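Local coordinates for chromosomal replication initiator protein DnaA (Helicobacter pylori, PDB 2WP0) that probably binds the replication origin in its ATP form to start chromosome replication once per cell cycle, its N-terminal domain I serving oligomerization and regulator binding, at residues N28-L33 and A60-L65. Sequence-based numbering, arbitrary orientation.
Sequences NYFSQL and AKYGAL
Y29, F30 and Y62 form an aromatic cluster in the core of DnaA domain I, joining the last part of helix 23-30 to the middle of the long helix 52-71, which packs on the small mixed sheet. The Y62 side chain carries the contact for its segment. The edge of its ring is turned toward the face of Y29 in an offset edge-to-face pair, with centroids 5.7 Å apart and planes at 64°. CE2 of Y62 lies 3.9 Å from CG of Y29, and Y29 CD2 sits near the plane of the Y62 ring. F30 meets the same tyrosine obliquely, its CE2 standing 3.7 Å above the plane of the Y62 ring, over the centre; the centroids are 4.6 Å apart, the planes at 44°. The bond from CA to CB of F30 does not aim at helix 52-71, but CG, anti to the carbonyl carbon (chi1 -69°), carries the ring across to Y62. The aliphatic CG of K61 covers the opposite face of Y62, offset toward the rim and 3.5 Å above the plane.

Polar contacts fix the tyrosine hydroxyls and the segment beyond them. Y62 OH bonds to E25 OE1, one helical turn before Y29, whereas Y29 OH bonds to the backbone of another protein chain; K61 NZ forms a salt bridge with an acidic side chain of that other chain. F30 to L33 form a type I beta turn, with L33 N bonded to F30 O. Q32 NE2 reaches back to N28 O at 2.8 Å, approaching from above the carbonyl plane.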
# COMPACT_ATOMS: atom_id res chain seq x y z
N ASN D 28 27.47 -11.67 20.33
CA ASN D 28 26.04 -11.85 20.18
C ASN D 28 25.64 -13.24 19.71
O ASN D 28 24.57 -13.75 20.06
CB ASN D 28 25.48 -10.81 19.22
CG ASN D 28 25.59 -9.39 19.76
OD1 ASN D 28 25.51 -8.42 19.01
ND2 ASN D 28 25.74 -9.25 21.09
N TYR D 29 26.49 -13.87 18.91
CA TYR D 29 26.12 -15.14 18.30
C TYR D 29 27.00 -16.27 18.82
O TYR D 29 26.57 -17.08 19.64
CB TYR D 29 26.15 -15.06 16.75
CG TYR D 29 25.01 -14.22 16.19
CD1 TYR D 29 23.69 -14.70 16.19
CD2 TYR D 29 25.24 -12.95 15.69
CE1 TYR D 29 22.65 -13.94 15.69
CE2 TYR D 29 24.20 -12.18 15.19
CZ TYR D 29 22.92 -12.68 15.19
OH TYR D 29 21.90 -11.91 14.71
N PHE D 30 28.25 -16.30 18.35
CA PHE D 30 29.08 -17.49 18.48
C PHE D 30 29.32 -17.96 19.91
O PHE D 30 29.33 -19.16 20.17
CB PHE D 30 30.39 -17.31 17.73
CG PHE D 30 30.23 -17.27 16.25
CD1 PHE D 30 29.98 -18.43 15.53
CD2 PHE D 30 30.31 -16.07 15.56
CE1 PHE D 30 29.84 -18.39 14.15
CE2 PHE D 30 30.17 -16.03 14.17
CZ PHE D 30 29.94 -17.19 13.47
N SER D 31 29.51 -17.03 20.83
CA SER D 31 29.75 -17.37 22.23
C SER D 31 28.67 -18.28 22.84
O SER D 31 28.95 -19.08 23.74
CB SER D 31 29.83 -16.09 23.04
OG SER D 31 28.81 -15.20 22.62
N GLN D 32 27.44 -18.15 22.33
CA GLN D 32 26.27 -18.87 22.83
C GLN D 32 26.15 -20.30 22.29
O GLN D 32 25.25 -21.05 22.68
CB GLN D 32 25.01 -18.12 22.43
CG GLN D 32 24.94 -16.68 22.90
CD GLN D 32 23.52 -16.17 22.89
OE1 GLN D 32 22.64 -16.73 23.56
NE2 GLN D 32 23.27 -15.11 22.14
N LEU D 33 27.05 -20.62 21.37
CA LEU D 33 27.11 -21.91 20.70
C LEU D 33 27.79 -22.93 21.61
O LEU D 33 28.72 -22.58 22.35
CB LEU D 33 27.94 -21.73 19.44
CG LEU D 33 27.51 -22.35 18.13
CD1 LEU D 33 26.04 -22.59 18.20
CD2 LEU D 33 27.87 -21.39 17.02
N ALA D 60 22.08 -19.84 9.10
CA ALA D 60 21.93 -19.08 7.87
C ALA D 60 23.12 -18.16 7.58
O ALA D 60 23.58 -18.07 6.44
CB ALA D 60 20.60 -18.30 7.86
N LYS D 61 23.64 -17.45 8.57
CA LYS D 61 24.68 -16.49 8.23
C LYS D 61 26.13 -16.93 8.46
O LYS D 61 27.04 -16.27 7.96
CB LYS D 61 24.41 -15.10 8.83
CG LYS D 61 24.15 -15.04 10.31
CD LYS D 61 24.12 -13.58 10.77
CE LYS D 61 23.42 -12.71 9.74
NZ LYS D 61 24.17 -11.43 9.55
N TYR D 62 26.35 -18.05 9.14
CA TYR D 62 27.71 -18.42 9.50
C TYR D 62 27.99 -19.90 9.30
O TYR D 62 29.11 -20.36 9.55
CB TYR D 62 28.01 -18.07 10.95
CG TYR D 62 27.73 -16.64 11.31
CD1 TYR D 62 28.30 -15.61 10.57
CD2 TYR D 62 26.91 -16.32 12.38
CE1 TYR D 62 28.05 -14.30 10.88
CE2 TYR D 62 26.66 -14.99 12.71
CZ TYR D 62 27.25 -13.99 11.95
OH TYR D 62 27.03 -12.66 12.22
N GLY D 63 26.98 -20.64 8.89
CA GLY D 63 27.14 -22.07 8.69
C GLY D 63 28.28 -22.37 7.76
O GLY D 63 29.04 -23.31 7.99
N ALA D 64 28.42 -21.58 6.70
CA ALA D 64 29.49 -21.82 5.73
C ALA D 64 30.83 -21.43 6.33
O ALA D 64 31.82 -22.14 6.13
CB ALA D 64 29.24 -21.06 4.46
N LEU D 65 30.86 -20.31 7.03
CA LEU D 65 32.04 -19.91 7.79
C LEU D 65 32.50 -21.02 8.72
O LEU D 65 33.68 -21.24 8.84
CB LEU D 65 31.77 -18.67 8.62
CG LEU D 65 32.16 -17.33 7.98
CD1 LEU D 65 31.36 -16.14 8.56
CD2 LEU D 65 33.68 -17.15 8.10